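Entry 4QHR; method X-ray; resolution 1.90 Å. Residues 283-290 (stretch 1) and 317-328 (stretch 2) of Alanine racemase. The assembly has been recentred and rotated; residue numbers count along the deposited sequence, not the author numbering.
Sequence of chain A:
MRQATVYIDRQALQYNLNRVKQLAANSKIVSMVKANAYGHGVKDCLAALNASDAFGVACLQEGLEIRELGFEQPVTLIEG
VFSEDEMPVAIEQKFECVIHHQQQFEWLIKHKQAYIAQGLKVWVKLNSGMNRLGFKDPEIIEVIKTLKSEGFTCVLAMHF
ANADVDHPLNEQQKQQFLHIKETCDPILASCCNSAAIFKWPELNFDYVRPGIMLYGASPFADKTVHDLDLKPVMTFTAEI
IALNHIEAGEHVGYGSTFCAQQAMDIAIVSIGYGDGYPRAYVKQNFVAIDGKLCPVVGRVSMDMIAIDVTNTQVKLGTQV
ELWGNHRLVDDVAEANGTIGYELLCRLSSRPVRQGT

Stretch 1 (283-290) KQNFVAID
Stretch 2 (317-328) GTQVELWGNHRL

The strands that end at Ile289 and begin at Gln319 run antiparallel but splayed, with 136° between their N-to-C directions and a closest axial approach of 4.8 Å. A single bridge fixes the register: Ala288 N donates to Glu321 O (3.0 Å, 175°) and Glu321 N to Ala288 O (2.9 Å, 168°), with the two CA atoms 4.9 Å apart. Ile289 accordingly lies opposite Val320 and Val287 opposite Leu322. The chain turns a corner at Leu322 (phi/psi -86/-40), and Gly324 N to Arg327 O (2.8 Å) closes the following loop.

Two apolar contacts follow the register, Val287 (m) CG1 to Leu322 CD2 (3.7 Å) and Ile289 (m, t) CD1 to Val320 CG2 (3.6 Å); Val287 CG2 to Val320 CG1 (3.6 Å) crosses it diagonally.

Glu321 (t, t) anchors the returning loop: Glu321 OE1 accepts from His326 ND1 (2.6 Å), and Glu321 OE2 accepts from His326 N (2.8 Å) and from Arg327 N (2.9 Å). His326 CB lies 3.8 Å from Ala288 CB.

Arg327 (t, p, t; chi4 166°) reaches back along stretch 1, its NH2 donating to Asn285 OD1 (2.9 Å, 161°) near the guanidinium plane, while Phe286 CB lies over one guanidinium face. One water links Arg327 NH2 to Gln284 O (both 2.8 Å); another joins Asn285 ND2 (3.1 Å), Phe286 O (2.7 Å) and Leu322 O (2.9 Å).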

# COMPACT_ATOMS: atom_id res chain seq x y z
N LYS A 283 -1.50 19.07 2.62
CA LYS A 283 -0.60 20.21 2.47
C LYS A 283 0.20 19.85 1.25
O LYS A 283 0.16 18.70 0.83
CB LYS A 283 0.38 20.31 3.65
CG LYS A 283 -0.16 19.87 5.00
CD LYS A 283 0.69 20.27 6.22
CE LYS A 283 2.20 20.25 5.98
NZ LYS A 283 2.92 20.88 7.14
N GLN A 284 0.98 20.79 0.74
CA GLN A 284 1.83 20.58 -0.44
C GLN A 284 2.96 19.54 -0.14
O GLN A 284 3.64 19.59 0.90
CB GLN A 284 2.43 21.93 -0.86
CG GLN A 284 3.22 21.91 -2.17
CD GLN A 284 3.52 23.32 -2.70
OE1 GLN A 284 3.84 24.29 -1.94
NE2 GLN A 284 3.46 23.47 -4.03
N ASN A 285 3.17 18.63 -1.07
CA ASN A 285 4.21 17.63 -0.94
C ASN A 285 5.29 17.91 -1.98
O ASN A 285 5.03 18.58 -3.00
CB ASN A 285 3.59 16.23 -1.14
CG ASN A 285 4.56 15.13 -0.80
OD1 ASN A 285 5.35 15.28 0.13
ND2 ASN A 285 4.60 14.07 -1.63
N PHE A 286 6.49 17.39 -1.72
CA PHE A 286 7.64 17.60 -2.56
C PHE A 286 8.33 16.27 -2.83
O PHE A 286 8.20 15.33 -2.03
CB PHE A 286 8.62 18.57 -1.87
CG PHE A 286 8.04 19.95 -1.64
CD1 PHE A 286 7.31 20.19 -0.52
CD2 PHE A 286 8.20 20.97 -2.58
CE1 PHE A 286 6.71 21.45 -0.30
CE2 PHE A 286 7.63 22.22 -2.37
CZ PHE A 286 6.87 22.45 -1.22
N VAL A 287 9.05 16.21 -3.94
CA VAL A 287 10.04 15.17 -4.19
C VAL A 287 11.45 15.81 -4.21
O VAL A 287 11.59 17.04 -4.33
CB VAL A 287 9.79 14.43 -5.48
CG1 VAL A 287 8.40 13.81 -5.49
CG2 VAL A 287 9.95 15.34 -6.72
N ALA A 288 12.48 14.97 -4.15
CA ALA A 288 13.86 15.45 -4.16
C ALA A 288 14.49 15.07 -5.48
O ALA A 288 14.44 13.89 -5.89
CB ALA A 288 14.63 14.86 -3.01
N ILE A 289 15.03 16.06 -6.19
CA ILE A 289 15.66 15.84 -7.50
C ILE A 289 16.86 16.79 -7.61
O ILE A 289 16.70 17.98 -7.38
CB ILE A 289 14.73 16.25 -8.69
CG1 ILE A 289 13.42 15.49 -8.65
CG2 ILE A 289 15.47 16.04 -10.03
CD1 ILE A 289 12.43 15.86 -9.73
N ASP A 290 18.03 16.25 -7.97
CA ASP A 290 19.23 17.04 -8.32
C ASP A 290 19.61 18.00 -7.16
O ASP A 290 20.06 19.13 -7.40
CB ASP A 290 18.97 17.81 -9.65
CG ASP A 290 20.27 18.44 -10.25
OD1 ASP A 290 21.29 17.75 -10.30
OD2 ASP A 290 20.27 19.63 -10.65
N GLY A 317 14.61 10.35 -17.86
CA GLY A 317 15.47 9.41 -17.13
C GLY A 317 16.01 9.94 -15.83
O GLY A 317 16.62 9.17 -15.09
N THR A 318 15.84 11.22 -15.54
CA THR A 318 16.36 11.78 -14.29
C THR A 318 15.66 11.11 -13.11
O THR A 318 14.45 10.89 -13.15
CB THR A 318 16.10 13.27 -14.20
OG1 THR A 318 16.98 13.94 -15.10
CG2 THR A 318 16.25 13.82 -12.81
N GLN A 319 16.48 10.81 -12.10
CA GLN A 319 16.09 10.03 -10.95
C GLN A 319 15.39 10.96 -10.00
O GLN A 319 15.79 12.05 -9.83
CB GLN A 319 17.32 9.36 -10.28
CG GLN A 319 17.49 7.88 -10.66
CD GLN A 319 18.06 7.06 -9.49
OE1 GLN A 319 19.28 6.97 -9.35
NE2 GLN A 319 17.17 6.45 -8.65
N VAL A 320 14.33 10.50 -9.40
CA VAL A 320 13.48 11.30 -8.54
C VAL A 320 13.26 10.53 -7.21
O VAL A 320 12.87 9.34 -7.25
CB VAL A 320 12.11 11.52 -9.20
CG1 VAL A 320 11.14 12.27 -8.27
CG2 VAL A 320 12.28 12.30 -10.50
N GLU A 321 13.57 11.18 -6.09
CA GLU A 321 13.44 10.57 -4.79
C GLU A 321 12.10 10.92 -4.16
O GLU A 321 11.79 12.10 -3.93
CB GLU A 321 14.59 11.02 -3.87
CG GLU A 321 14.46 10.50 -2.44
CD GLU A 321 15.63 10.98 -1.57
OE1 GLU A 321 16.75 11.04 -2.12
OE2 GLU A 321 15.42 11.34 -0.39
N LEU A 322 11.31 9.89 -3.85
CA LEU A 322 10.01 10.10 -3.22
C LEU A 322 10.17 10.19 -1.73
O LEU A 322 9.56 11.04 -1.08
CB LEU A 322 9.06 9.02 -3.64
CG LEU A 322 9.05 9.01 -5.17
CD1 LEU A 322 8.76 7.63 -5.63
CD2 LEU A 322 8.14 10.11 -5.71
N TRP A 323 11.02 9.36 -1.16
CA TRP A 323 11.54 9.63 0.15
C TRP A 323 12.81 8.88 0.34
O TRP A 323 13.10 7.93 -0.42
CB TRP A 323 10.52 9.29 1.23
CG TRP A 323 9.99 7.88 1.29
CD1 TRP A 323 10.62 6.78 1.83
CD2 TRP A 323 8.67 7.46 0.97
NE1 TRP A 323 9.77 5.69 1.79
CE2 TRP A 323 8.58 6.09 1.26
CE3 TRP A 323 7.56 8.11 0.41
CZ2 TRP A 323 7.42 5.36 1.02
CZ3 TRP A 323 6.41 7.37 0.18
CH2 TRP A 323 6.36 6.01 0.51
N GLY A 324 13.61 9.32 1.31
CA GLY A 324 14.91 8.73 1.59
C GLY A 324 15.75 9.70 2.43
O GLY A 324 15.27 10.25 3.40
N ASN A 325 17.01 9.91 2.07
CA ASN A 325 17.83 10.84 2.87
C ASN A 325 17.60 12.34 2.59
O ASN A 325 18.00 13.19 3.41
CB ASN A 325 19.29 10.55 2.65
CG ASN A 325 19.74 9.27 3.29
OD1 ASN A 325 19.99 8.25 2.61
ND2 ASN A 325 19.84 9.30 4.59
N HIS A 326 17.00 12.67 1.44
CA HIS A 326 16.82 14.07 1.03
C HIS A 326 15.41 14.53 1.20
O HIS A 326 15.22 15.66 1.64
CB HIS A 326 17.30 14.25 -0.40
CG HIS A 326 18.64 13.65 -0.61
ND1 HIS A 326 18.80 12.41 -1.17
CD2 HIS A 326 19.87 14.04 -0.21
CE1 HIS A 326 20.09 12.10 -1.20
NE2 HIS A 326 20.76 13.07 -0.59
N ARG A 327 14.42 13.72 0.86
CA ARG A 327 13.02 14.01 1.26
C ARG A 327 12.64 12.99 2.33
O ARG A 327 12.55 11.78 2.06
CB ARG A 327 12.10 13.90 0.07
CG ARG A 327 10.62 14.19 0.28
CD ARG A 327 10.37 15.58 0.85
NE ARG A 327 8.93 15.82 1.03
CZ ARG A 327 8.41 16.80 1.74
NH1 ARG A 327 9.21 17.70 2.33
NH2 ARG A 327 7.08 16.88 1.87
N LEU A 328 12.42 13.45 3.55
CA LEU A 328 12.26 12.54 4.69
C LEU A 328 10.87 11.94 4.68
O LEU A 328 9.87 12.66 4.53
CB LEU A 328 12.55 13.21 6.02
CG LEU A 328 13.98 13.75 6.15
CD1 LEU A 328 14.03 14.67 7.35
CD2 LEU A 328 14.99 12.61 6.28
O HOH W 1 5.53 19.04 2.85
O HOH W 2 7.40 12.73 -2.11
O HOH W 3 18.33 13.42 -9.24